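Local coordinates for MTH0777 (Methanothermobacter thermautotrophicus, PDB 1KJN), which is of unknown function, belongs to the DUF1890 family and adopts a Rossmann-like alpha/beta fold built on a six-stranded parallel sheet, at residues G7-L13 with F37-A43; S29-K33 with I59-E63; N72-E76 with F98-L102; A92-V96 with I125-L129; L107-R113 with E132-A138. One frame throughout, in Å; residues are numbered along the deposited sequence.

Contact 1: G7-L13 with F37-A43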
# COMPACT_ATOMS: atom_id res chain seq x y z
N GLY A 7 -16.40 20.74 1.91
CA GLY A 7 -15.08 21.25 1.60
C GLY A 7 -14.13 20.29 0.91
O GLY A 7 -14.50 19.18 0.53
N LYS A 8 -12.90 20.75 0.76
CA LYS A 8 -11.86 19.98 0.10
C LYS A 8 -10.67 19.83 1.02
O LYS A 8 -10.38 20.71 1.84
CB LYS A 8 -11.45 20.68 -1.20
CG LYS A 8 -12.58 20.77 -2.24
CD LYS A 8 -12.25 21.69 -3.39
CE LYS A 8 -11.07 21.19 -4.20
NZ LYS A 8 -10.56 22.26 -5.11
N ALA A 9 -10.02 18.69 0.91
CA ALA A 9 -8.84 18.43 1.72
C ALA A 9 -7.68 18.06 0.82
O ALA A 9 -7.86 17.48 -0.25
CB ALA A 9 -9.12 17.35 2.73
N LEU A 10 -6.49 18.49 1.22
CA LEU A 10 -5.28 18.17 0.46
C LEU A 10 -4.42 17.29 1.35
O LEU A 10 -4.19 17.61 2.53
CB LEU A 10 -4.50 19.43 0.05
CG LEU A 10 -3.20 19.20 -0.72
CD1 LEU A 10 -3.51 18.57 -2.06
CD2 LEU A 10 -2.46 20.54 -0.90
N MSE A 11 -3.95 16.19 0.77
CA MSE A 11 -3.12 15.22 1.47
C MSE A 11 -1.75 15.17 0.81
O MSE A 11 -1.64 14.84 -0.38
CB MSE A 11 -3.80 13.84 1.44
CG MSE A 11 -3.02 12.77 2.21
SE MSE A 11 -4.03 11.11 2.44
CE MSE A 11 -5.41 11.79 3.59
N VAL A 12 -0.72 15.43 1.60
CA VAL A 12 0.66 15.46 1.09
C VAL A 12 1.43 14.23 1.55
O VAL A 12 1.43 13.91 2.74
CB VAL A 12 1.40 16.72 1.61
CG1 VAL A 12 2.83 16.77 1.07
CG2 VAL A 12 0.62 17.97 1.22
N LEU A 13 2.09 13.56 0.61
CA LEU A 13 2.86 12.36 0.93
C LEU A 13 4.36 12.52 0.72
O LEU A 13 4.81 13.27 -0.16
CB LEU A 13 2.37 11.16 0.11
CG LEU A 13 0.86 10.91 0.06
CD1 LEU A 13 0.57 9.68 -0.80
CD2 LEU A 13 0.30 10.72 1.46
N PHE A 37 -15.67 15.37 2.68
CA PHE A 37 -14.58 15.99 1.96
C PHE A 37 -14.29 15.40 0.59
O PHE A 37 -14.47 14.21 0.36
CB PHE A 37 -13.29 15.85 2.76
CG PHE A 37 -13.18 16.78 3.90
CD1 PHE A 37 -13.49 16.36 5.19
CD2 PHE A 37 -12.76 18.09 3.70
CE1 PHE A 37 -13.39 17.24 6.26
CE2 PHE A 37 -12.66 18.96 4.76
CZ PHE A 37 -12.97 18.54 6.04
N ARG A 38 -13.79 16.26 -0.29
CA ARG A 38 -13.33 15.82 -1.60
C ARG A 38 -11.82 15.80 -1.31
O ARG A 38 -11.30 16.78 -0.79
CB ARG A 38 -13.65 16.86 -2.67
CG ARG A 38 -13.74 16.27 -4.05
CD ARG A 38 -13.92 17.36 -5.09
NE ARG A 38 -12.65 17.69 -5.73
CZ ARG A 38 -12.13 17.01 -6.74
NH1 ARG A 38 -12.78 15.97 -7.24
NH2 ARG A 38 -10.94 17.34 -7.23
N VAL A 39 -11.14 14.69 -1.54
CA VAL A 39 -9.72 14.62 -1.20
C VAL A 39 -8.77 14.59 -2.36
O VAL A 39 -8.84 13.71 -3.22
CB VAL A 39 -9.37 13.38 -0.34
CG1 VAL A 39 -7.92 13.47 0.15
CG2 VAL A 39 -10.33 13.24 0.84
N THR A 40 -7.81 15.50 -2.32
CA THR A 40 -6.78 15.55 -3.35
C THR A 40 -5.49 15.04 -2.72
O THR A 40 -5.11 15.45 -1.63
CB THR A 40 -6.56 16.99 -3.85
OG1 THR A 40 -7.71 17.44 -4.57
CG2 THR A 40 -5.32 17.05 -4.76
N VAL A 41 -4.83 14.12 -3.41
CA VAL A 41 -3.56 13.57 -2.94
C VAL A 41 -2.44 14.15 -3.81
O VAL A 41 -2.56 14.19 -5.05
CB VAL A 41 -3.53 12.02 -3.06
CG1 VAL A 41 -2.16 11.50 -2.66
CG2 VAL A 41 -4.62 11.38 -2.19
N THR A 42 -1.36 14.60 -3.18
CA THR A 42 -0.24 15.16 -3.94
C THR A 42 1.06 14.56 -3.41
O THR A 42 1.25 14.46 -2.20
CB THR A 42 -0.21 16.72 -3.86
OG1 THR A 42 0.86 17.21 -4.68
CG2 THR A 42 -0.00 17.20 -2.42
N ALA A 43 1.92 14.12 -4.32
CA ALA A 43 3.19 13.49 -3.96
C ALA A 43 4.08 13.29 -5.19
O ALA A 43 3.74 13.73 -6.30
CB ALA A 43 2.91 12.15 -3.30
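Side chains of paired parallel strands can interlock across the sheet faces, as strands 8-12 and 38-43 illustrate, running 4.7 Å apart at 23° with Lys8 beside Arg38 and Val12 beside Thr42. Backbone bonds keep the register: Ala9 N gives to Arg38 O (2.9 Å) while Ala9 O takes Thr40 N (2.9 Å), and Met11 N donates to Thr40 O and Met11 O accepts from Thr42 N, both at 2.8 Å. On the face carrying Leu10, Leu10 CD1 drops into the notch between two methyls, 3.6 Å from Thr40 CG2 and 3.8 Å from Thr42 CG2. On the reverse face, the small Ala9 leaves room for the Phe37 ring, whose CD2 comes within 3.8 Å of Ala9 CB. Selenomethionine Met11 bridges two valines, its CB 4.3 Å from Val39 CG1 and 4.5 Å from Val41 CG2, and Leu13 CB closes the far end against Ala43 CB at 3.6 Å. The hydroxyls of Thr40 and Thr42 turn to Glu63 and Val65. Helix 21-34, which connects the strands in a beta-alpha-beta unit, covers Met11 and Val39; helix 89-102 packs on Leu10, Val12 and Thr42, and strands 81-86 and 63-66 flank the pair.

Contact 2: S29-K33 with I59-E63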
# COMPACT_ATOMS: atom_id res chain seq x y z
N SER A 29 -7.65 9.18 3.72
CA SER A 29 -8.47 9.83 2.69
C SER A 29 -9.91 9.30 2.71
O SER A 29 -10.87 10.05 2.50
CB SER A 29 -7.86 9.64 1.30
OG SER A 29 -8.72 10.18 0.30
N HIS A 30 -10.04 8.01 2.95
CA HIS A 30 -11.35 7.41 3.04
C HIS A 30 -12.06 7.98 4.25
O HIS A 30 -13.26 8.22 4.20
CB HIS A 30 -11.25 5.90 3.18
CG HIS A 30 -12.56 5.23 3.46
ND1 HIS A 30 -12.86 4.65 4.68
CD2 HIS A 30 -13.64 5.02 2.67
CE1 HIS A 30 -14.06 4.11 4.62
NE2 HIS A 30 -14.56 4.32 3.41
N LYS A 31 -11.34 8.18 5.36
CA LYS A 31 -11.96 8.74 6.56
C LYS A 31 -12.49 10.13 6.25
O LYS A 31 -13.60 10.48 6.66
CB LYS A 31 -10.94 8.83 7.69
CG LYS A 31 -10.48 7.49 8.21
CD LYS A 31 -11.60 6.73 8.92
CE LYS A 31 -11.76 7.19 10.36
NZ LYS A 31 -12.75 6.33 11.09
N LEU A 32 -11.71 10.92 5.51
CA LEU A 32 -12.09 12.27 5.17
C LEU A 32 -13.29 12.31 4.24
O LEU A 32 -14.18 13.14 4.41
CB LEU A 32 -10.89 13.03 4.58
CG LEU A 32 -9.79 13.37 5.60
CD1 LEU A 32 -8.57 13.98 4.93
CD2 LEU A 32 -10.33 14.31 6.65
N LYS A 33 -13.33 11.39 3.27
CA LYS A 33 -14.45 11.31 2.32
C LYS A 33 -15.73 10.90 3.04
O LYS A 33 -16.83 11.21 2.59
CB LYS A 33 -14.15 10.32 1.19
CG LYS A 33 -13.14 10.84 0.16
CD LYS A 33 -12.74 9.77 -0.85
CE LYS A 33 -13.92 9.33 -1.73
NZ LYS A 33 -14.62 10.48 -2.39
N ILE A 59 -11.66 4.80 -5.80
CA ILE A 59 -12.75 4.80 -4.82
C ILE A 59 -12.46 5.58 -3.54
O ILE A 59 -13.37 6.15 -2.95
CB ILE A 59 -13.12 3.34 -4.44
CG1 ILE A 59 -13.69 2.61 -5.65
CG2 ILE A 59 -14.09 3.30 -3.25
CD1 ILE A 59 -13.75 1.12 -5.48
N TYR A 60 -11.20 5.59 -3.11
CA TYR A 60 -10.82 6.25 -1.85
C TYR A 60 -10.19 7.65 -1.93
O TYR A 60 -9.88 8.26 -0.90
CB TYR A 60 -9.94 5.29 -1.06
CG TYR A 60 -10.61 3.96 -0.79
CD1 TYR A 60 -11.76 3.87 -0.00
CD2 TYR A 60 -10.06 2.76 -1.25
CE1 TYR A 60 -12.34 2.64 0.32
CE2 TYR A 60 -10.63 1.52 -0.94
CZ TYR A 60 -11.76 1.46 -0.15
OH TYR A 60 -12.28 0.24 0.25
N THR A 61 -9.98 8.15 -3.14
CA THR A 61 -9.43 9.50 -3.33
C THR A 61 -10.17 10.11 -4.51
O THR A 61 -10.75 9.39 -5.32
CB THR A 61 -7.92 9.50 -3.67
OG1 THR A 61 -7.71 8.86 -4.93
CG2 THR A 61 -7.11 8.78 -2.58
N ASP A 62 -10.12 11.42 -4.64
CA ASP A 62 -10.85 12.08 -5.72
C ASP A 62 -9.99 12.63 -6.83
O ASP A 62 -10.36 12.60 -8.01
CB ASP A 62 -11.73 13.17 -5.13
CG ASP A 62 -12.68 12.62 -4.08
OD1 ASP A 62 -13.56 11.83 -4.46
OD2 ASP A 62 -12.51 12.93 -2.88
N GLU A 63 -8.81 13.11 -6.45
CA GLU A 63 -7.91 13.72 -7.39
C GLU A 63 -6.48 13.49 -6.93
O GLU A 63 -6.21 13.27 -5.75
CB GLU A 63 -8.23 15.22 -7.46
CG GLU A 63 -7.47 15.99 -8.53
CD GLU A 63 -7.74 17.48 -8.50
OE1 GLU A 63 -7.40 18.15 -9.50
OE2 GLU A 63 -8.24 18.01 -7.47
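Residues 29-33 form continuous helix, with Lys33 N bonded to Ser29 O at 2.9 Å, whereas residues 59-63 have no regular structure before they turn extended and enter strand 63-66. The backbones come closest where the CA atoms of His30 and Tyr60 stand 5.1 Å apart, and here the loop turns the Tyr60 carbonyl to the helix flank. Ser29 exploits it: its OG donates a short hydrogen bond to Tyr60 O, 2.5 Å away. One turn on, the Lys33 side chain lies along the loop, its CD 3.2 Å from the same Tyr60 O, and reaches a salt bridge between NZ and Asp62 OD1 of 2.7 Å. The other carboxylate oxygen of Asp62 accepts from Val39 N, tying the loop to the sheet. Beside the serine, Tyr60 directs its edge at the face of the His30 ring in an offset edge-to-face pair, centroids 5.2 Å apart and planes at 89°. The Tyr60 hydroxyl continues to Asp55 and Glu57 of the second subunit, so this ring pair is part of the subunit interface. The contact joins beta-alpha-beta crossover helix 21-34 to the loop entering edge strand 63-66, in a sheet whose 3-2-1-4-5-6 order is that of a Rossmann-like fold.

Contact 3: N72-E76 with F98-L102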
# COMPACT_ATOMS: atom_id res chain seq x y z
N ASN A 72 2.53 24.86 -7.73
CA ASN A 72 2.43 25.89 -8.74
C ASN A 72 1.01 26.40 -8.98
O ASN A 72 0.84 27.45 -9.58
CB ASN A 72 3.03 25.38 -10.04
CG ASN A 72 3.82 26.44 -10.76
OD1 ASN A 72 3.39 26.96 -11.79
ND2 ASN A 72 4.97 26.79 -10.19
N GLU A 73 0.00 25.67 -8.51
CA GLU A 73 -1.38 26.07 -8.73
C GLU A 73 -2.13 26.46 -7.44
O GLU A 73 -3.18 27.07 -7.49
CB GLU A 73 -2.13 24.90 -9.40
CG GLU A 73 -2.74 25.21 -10.77
CD GLU A 73 -1.70 25.63 -11.80
OE1 GLU A 73 -0.67 24.94 -11.94
OE2 GLU A 73 -1.93 26.65 -12.48
N LEU A 74 -1.56 26.11 -6.30
CA LEU A 74 -2.20 26.35 -5.01
C LEU A 74 -2.28 27.82 -4.55
O LEU A 74 -1.35 28.60 -4.75
CB LEU A 74 -1.49 25.50 -3.96
CG LEU A 74 -2.24 25.08 -2.69
CD1 LEU A 74 -3.33 24.08 -3.06
CD2 LEU A 74 -1.25 24.45 -1.71
N ALA A 75 -3.40 28.17 -3.94
CA ALA A 75 -3.62 29.49 -3.37
C ALA A 75 -4.46 29.32 -2.11
O ALA A 75 -5.22 28.35 -1.99
CB ALA A 75 -4.33 30.39 -4.35
N GLU A 76 -4.36 30.28 -1.19
CA GLU A 76 -5.11 30.24 0.05
C GLU A 76 -6.61 30.11 -0.25
O GLU A 76 -7.10 30.71 -1.21
CB GLU A 76 -4.84 31.50 0.91
CG GLU A 76 -5.71 31.58 2.20
CD GLU A 76 -5.12 32.45 3.31
OE1 GLU A 76 -3.91 32.77 3.28
OE2 GLU A 76 -5.87 32.79 4.25
N PHE A 98 3.28 23.92 2.07
CA PHE A 98 1.86 23.83 1.78
C PHE A 98 1.01 24.52 2.84
O PHE A 98 -0.02 25.10 2.54
CB PHE A 98 1.43 22.37 1.63
CG PHE A 98 1.80 21.75 0.30
CD1 PHE A 98 1.16 22.17 -0.87
CD2 PHE A 98 2.75 20.74 0.23
CE1 PHE A 98 1.47 21.57 -2.09
CE2 PHE A 98 3.06 20.13 -1.00
CZ PHE A 98 2.42 20.54 -2.15
N ALA A 99 1.45 24.45 4.09
CA ALA A 99 0.70 25.05 5.18
C ALA A 99 0.75 26.57 5.14
O ALA A 99 -0.23 27.22 5.45
CB ALA A 99 1.20 24.54 6.53
N GLY A 100 1.89 27.13 4.71
CA GLY A 100 2.05 28.57 4.64
C GLY A 100 1.13 29.17 3.60
O GLY A 100 0.61 30.27 3.77
N ILE A 101 0.91 28.42 2.53
CA ILE A 101 0.04 28.83 1.45
C ILE A 101 -1.45 28.68 1.80
O ILE A 101 -2.25 29.58 1.54
CB ILE A 101 0.32 27.98 0.20
CG1 ILE A 101 1.72 28.28 -0.34
CG2 ILE A 101 -0.79 28.19 -0.85
CD1 ILE A 101 2.16 27.35 -1.48
N LEU A 102 -1.82 27.53 2.37
CA LEU A 102 -3.22 27.27 2.71
C LEU A 102 -3.75 27.92 3.98
O LEU A 102 -4.95 28.20 4.05
CB LEU A 102 -3.50 25.77 2.70
CG LEU A 102 -3.48 25.17 1.30
CD1 LEU A 102 -3.42 23.63 1.38
CD2 LEU A 102 -4.69 25.65 0.52
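Where a helix gives way to a loop, one well-placed leucine can do most of the packing. After the weakly bonded helical end at Asn72 and Glu73, Leu74 points its side chain at helix 89-102. Its chi1 t, chi2 p conformation sets CD2 into a hollow lined by residues spaced three and four apart: Leu74 CD2 lies 3.4 Å from Phe98 CD1, at the ring edge, 3.9 Å from Ile101 CG2 and 3.8 Å from Leu102 CG. Phe98 and Leu102 belong to one helical turn, joined by the bond from Leu102 N to Phe98 O (3.0 Å), and both also rest on Leu10 of the sheet. In this Rossmann-like topology residues 72-76 belong to the long crossover that carries the chain from edge strand 63-66 back over the middle of the sheet to strand 81-86. Ala75 turns its methyl away, yet its CA passes 4.0 Å from Ile101 CG2 and its O sits 3.7 Å from Leu102 CD2; its N is held by Asp78. At Glu76 the backbones come closest, with 4.4 Å between the CA atoms of Glu76 and Leu102. Glu76 CB touches Ile101 O at 3.3 Å, near the helix C-terminus, and the Glu76 carboxylate bonds to Asn103.

Contact 4: A92-V96 with I125-L129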
# COMPACT_ATOMS: atom_id res chain seq x y z
N ALA A 92 8.80 17.04 5.79
CA ALA A 92 8.39 18.10 6.72
C ALA A 92 8.47 19.48 6.04
O ALA A 92 7.56 20.29 6.19
CB ALA A 92 9.21 18.07 8.00
N ALA A 93 9.50 19.71 5.24
CA ALA A 93 9.63 21.00 4.55
C ALA A 93 8.47 21.22 3.60
O ALA A 93 7.92 22.31 3.52
CB ALA A 93 10.98 21.12 3.82
N TYR A 94 8.07 20.17 2.87
CA TYR A 94 6.95 20.31 1.94
C TYR A 94 5.68 20.68 2.70
O TYR A 94 4.93 21.56 2.28
CB TYR A 94 6.72 19.02 1.14
CG TYR A 94 7.39 19.04 -0.22
CD1 TYR A 94 8.42 18.16 -0.52
CD2 TYR A 94 6.99 19.94 -1.20
CE1 TYR A 94 9.05 18.18 -1.77
CE2 TYR A 94 7.61 19.98 -2.45
CZ TYR A 94 8.64 19.10 -2.73
OH TYR A 94 9.25 19.14 -3.96
N LEU A 95 5.43 20.01 3.83
CA LEU A 95 4.24 20.29 4.62
C LEU A 95 4.25 21.75 5.08
O LEU A 95 3.21 22.40 5.08
CB LEU A 95 4.14 19.35 5.84
CG LEU A 95 2.93 19.62 6.75
CD1 LEU A 95 1.65 19.53 5.91
CD2 LEU A 95 2.89 18.67 7.94
N VAL A 96 5.43 22.25 5.45
CA VAL A 96 5.57 23.64 5.91
C VAL A 96 5.16 24.58 4.78
O VAL A 96 4.33 25.47 4.97
CB VAL A 96 7.03 23.95 6.35
CG1 VAL A 96 7.22 25.47 6.64
CG2 VAL A 96 7.38 23.15 7.60
N ILE A 125 8.17 20.43 13.39
CA ILE A 125 6.81 20.81 13.06
C ILE A 125 6.24 21.78 14.11
O ILE A 125 5.54 22.72 13.75
CB ILE A 125 5.88 19.58 12.93
CG1 ILE A 125 6.32 18.69 11.75
CG2 ILE A 125 4.43 20.01 12.78
CD1 ILE A 125 6.20 19.36 10.36
N MSE A 126 6.55 21.54 15.38
CA MSE A 126 6.08 22.40 16.48
C MSE A 126 6.65 23.82 16.41
O MSE A 126 5.95 24.80 16.67
CB MSE A 126 6.47 21.80 17.83
CG MSE A 126 5.82 20.48 18.14
SE MSE A 126 6.08 19.97 19.99
CE MSE A 126 4.27 20.27 20.58
N GLU A 127 7.94 23.92 16.09
CA GLU A 127 8.63 25.20 16.01
C GLU A 127 8.31 25.98 14.74
O GLU A 127 8.45 27.21 14.71
CB GLU A 127 10.15 24.97 16.09
CG GLU A 127 10.63 24.56 17.48
CD GLU A 127 11.77 23.53 17.45
OE1 GLU A 127 12.64 23.58 16.54
OE2 GLU A 127 11.79 22.67 18.36
N THR A 128 7.85 25.28 13.71
CA THR A 128 7.54 25.92 12.43
C THR A 128 6.05 26.07 12.11
O THR A 128 5.65 27.01 11.41
CB THR A 128 8.20 25.15 11.25
OG1 THR A 128 7.71 23.80 11.22
CG2 THR A 128 9.72 25.12 11.41
N LEU A 129 5.23 25.17 12.63
CA LEU A 129 3.81 25.19 12.32
C LEU A 129 2.81 25.21 13.46
O LEU A 129 3.13 24.92 14.61
CB LEU A 129 3.44 24.01 11.42
CG LEU A 129 3.93 23.94 9.98
CD1 LEU A 129 3.30 22.73 9.30
CD2 LEU A 129 3.54 25.22 9.25
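Two helices covering the same side of a parallel sheet, 89-102 and 115-128, meet here through side chains whose rotamers carry their ends into the gap. Ile125 adopts the m, m conformation, bringing CD1 across the gap to lie 4.0 Å from Ala92 CB and 4.2 Å from Leu95 CD2. Leu95, in the t, p state, offers its CG to Leu129 CD1 at 4.0 Å and also rests on strands 81-86 and 105-111 beneath. Leu129 is the first residue to leave helical geometry after helix 115-128; its m, t side chain points back at helix 89-102, with CD1 4.2 Å from Val96 CA. Val96, chi1 t, places CG2 4.3 Å from Leu129 CG and 3.7 Å from Thr128 OG1. That hydroxyl, with Thr128 in the p rotamer, is bonded to Glu124 O within its own helix. The contact buries 240 Å². With no hydrogen bond across the gap and four apolar pairs, the two segments evidently meet by van der Waals and hydrophobic contact.

Contact 5: L107-R113 with E132-A138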
# COMPACT_ATOMS: atom_id res chain seq x y z
N LEU A 107 -2.71 18.93 9.69
CA LEU A 107 -2.36 17.74 10.44
C LEU A 107 -1.09 17.10 9.94
O LEU A 107 -0.94 16.83 8.74
CB LEU A 107 -3.50 16.71 10.38
CG LEU A 107 -3.18 15.34 10.97
CD1 LEU A 107 -2.91 15.45 12.47
CD2 LEU A 107 -4.30 14.35 10.70
N ALA A 108 -0.16 16.86 10.86
CA ALA A 108 1.10 16.22 10.54
C ALA A 108 1.05 14.82 11.10
O ALA A 108 0.71 14.64 12.27
CB ALA A 108 2.23 16.96 11.13
N ILE A 109 1.37 13.82 10.27
CA ILE A 109 1.40 12.42 10.70
C ILE A 109 2.88 12.01 10.55
O ILE A 109 3.40 11.81 9.44
CB ILE A 109 0.45 11.56 9.83
CG1 ILE A 109 -1.00 11.96 10.14
CG2 ILE A 109 0.67 10.06 10.09
CD1 ILE A 109 -2.04 11.35 9.22
N ILE A 110 3.56 12.02 11.69
CA ILE A 110 4.98 11.74 11.78
C ILE A 110 5.28 10.30 12.17
O ILE A 110 4.75 9.80 13.15
CB ILE A 110 5.63 12.71 12.77
CG1 ILE A 110 5.38 14.15 12.29
CG2 ILE A 110 7.12 12.37 12.95
CD1 ILE A 110 5.88 15.24 13.23
N PHE A 111 6.16 9.66 11.41
CA PHE A 111 6.51 8.28 11.69
C PHE A 111 7.91 7.87 11.27
O PHE A 111 8.43 8.31 10.25
CB PHE A 111 5.48 7.34 11.07
CG PHE A 111 5.42 7.40 9.57
CD1 PHE A 111 4.80 8.47 8.92
CD2 PHE A 111 6.02 6.40 8.80
CE1 PHE A 111 4.77 8.55 7.53
CE2 PHE A 111 6.00 6.47 7.41
CZ PHE A 111 5.37 7.55 6.77
N ASP A 112 8.49 7.00 12.09
CA ASP A 112 9.81 6.43 11.89
C ASP A 112 9.97 5.44 13.06
O ASP A 112 9.32 5.60 14.10
CB ASP A 112 10.88 7.52 11.95
CG ASP A 112 12.24 7.02 11.51
OD1 ASP A 112 12.60 7.21 10.33
OD2 ASP A 112 12.96 6.43 12.33
N ARG A 113 10.80 4.43 12.90
CA ARG A 113 10.99 3.46 13.98
C ARG A 113 11.91 3.99 15.08
O ARG A 113 11.85 3.55 16.22
CB ARG A 113 11.51 2.13 13.44
CG ARG A 113 10.42 1.29 12.81
CD ARG A 113 9.33 0.91 13.83
NE ARG A 113 9.82 -0.07 14.79
CZ ARG A 113 9.08 -0.62 15.76
NH1 ARG A 113 7.81 -0.28 15.92
NH2 ARG A 113 9.63 -1.51 16.58
N GLU A 132 -1.83 20.14 14.28
CA GLU A 132 -2.11 19.05 15.19
C GLU A 132 -1.15 17.94 14.75
O GLU A 132 -0.92 17.75 13.55
CB GLU A 132 -3.57 18.60 15.03
CG GLU A 132 -4.23 18.16 16.33
CD GLU A 132 -4.69 19.33 17.18
OE1 GLU A 132 -5.52 20.14 16.69
OE2 GLU A 132 -4.22 19.45 18.33
N ILE A 133 -0.57 17.24 15.71
CA ILE A 133 0.41 16.20 15.43
C ILE A 133 0.07 14.77 15.89
O ILE A 133 -0.38 14.55 17.02
CB ILE A 133 1.77 16.58 16.07
CG1 ILE A 133 2.26 17.92 15.50
CG2 ILE A 133 2.81 15.48 15.83
CD1 ILE A 133 3.48 18.48 16.21
N ILE A 134 0.27 13.82 14.99
CA ILE A 134 0.08 12.39 15.29
C ILE A 134 1.44 11.79 15.02
O ILE A 134 1.97 11.91 13.90
CB ILE A 134 -0.95 11.71 14.37
CG1 ILE A 134 -2.36 12.10 14.78
CG2 ILE A 134 -0.82 10.17 14.49
CD1 ILE A 134 -3.42 11.56 13.85
N ALA A 135 2.04 11.18 16.03
CA ALA A 135 3.35 10.57 15.84
C ALA A 135 3.42 9.15 16.39
O ALA A 135 2.77 8.82 17.39
CB ALA A 135 4.42 11.44 16.48
N ALA A 136 4.19 8.30 15.71
CA ALA A 136 4.35 6.91 16.14
C ALA A 136 5.55 6.22 15.50
O ALA A 136 5.94 6.51 14.36
CB ALA A 136 3.08 6.12 15.86
N ARG A 137 6.15 5.31 16.26
CA ARG A 137 7.29 4.53 15.81
C ARG A 137 6.71 3.35 15.02
O ARG A 137 6.40 2.30 15.58
CB ARG A 137 8.09 4.02 17.02
CG ARG A 137 8.81 5.10 17.82
CD ARG A 137 9.32 4.61 19.20
NE ARG A 137 8.22 4.43 20.15
CZ ARG A 137 7.88 3.28 20.72
NH1 ARG A 137 8.57 2.17 20.46
NH2 ARG A 137 6.83 3.23 21.53
N ALA A 138 6.55 3.54 13.71
CA ALA A 138 5.99 2.48 12.89
C ALA A 138 6.66 2.38 11.53
O ALA A 138 6.91 3.40 10.87
CB ALA A 138 4.47 2.69 12.71
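At the centre lies Ile134, the residue most covered here, with its CB 4.2 Å from Ile109 CG1 and its CG1 4.1 Å from Leu107 CD1. These strands, 105-111 and the outermost 132-136, close the last beta-alpha-beta unit of the Rossmann-like sheet, running parallel 4.6 Å apart at 15°. On the other face, which helix 115-128 covers, Ile110 spans two partners: its CD1 meets Ile133 CG2 at 4.0 Å and its CB meets Ala135 CB at 4.1 Å. Between the faces the backbone bonds alternate in the parallel manner: Ala108 N to Glu132 O (2.9 Å), Ile134 N to Ala108 O (2.9 Å), Ile110 N to Ile134 O (2.7 Å) and Ala136 N to Ile110 O (3.0 Å). Toward the C-terminal ends the pairing loosens, the bond from Asp112 N to Ala136 O being weak at 3.4 Å, while Asp112 OD2 accepts from Asp114 N. Beyond it the Arg113 side chain folds back through three m torsions until its NH1 donates to Arg137 O, 3.0 Å away.

A Rossmann-like sheet, ordered 63-66, 38-43, 8-12, 81-86, 105-111, 132-136, is sampled from both halves. Contacts 1 and 5 are strand pairs on opposite sides of the chain's centre, their centres about 18 Å apart with strand 81-86 between them. Contact 2 interleaves with contact 1 along the chain, their centres about 8 Å apart, and touches it. Both close before contact 3 opens; contact 4 alternates with 3 and 5, which are in series. Contacts 3 and 4 share helix 89-102, with centres about 14 Å apart; contact 3 abuts contact 1, and contact 4 contact 5. Helix 89-102 thus links the halves, whereas contact 2, on the other face, leads toward the second subunit.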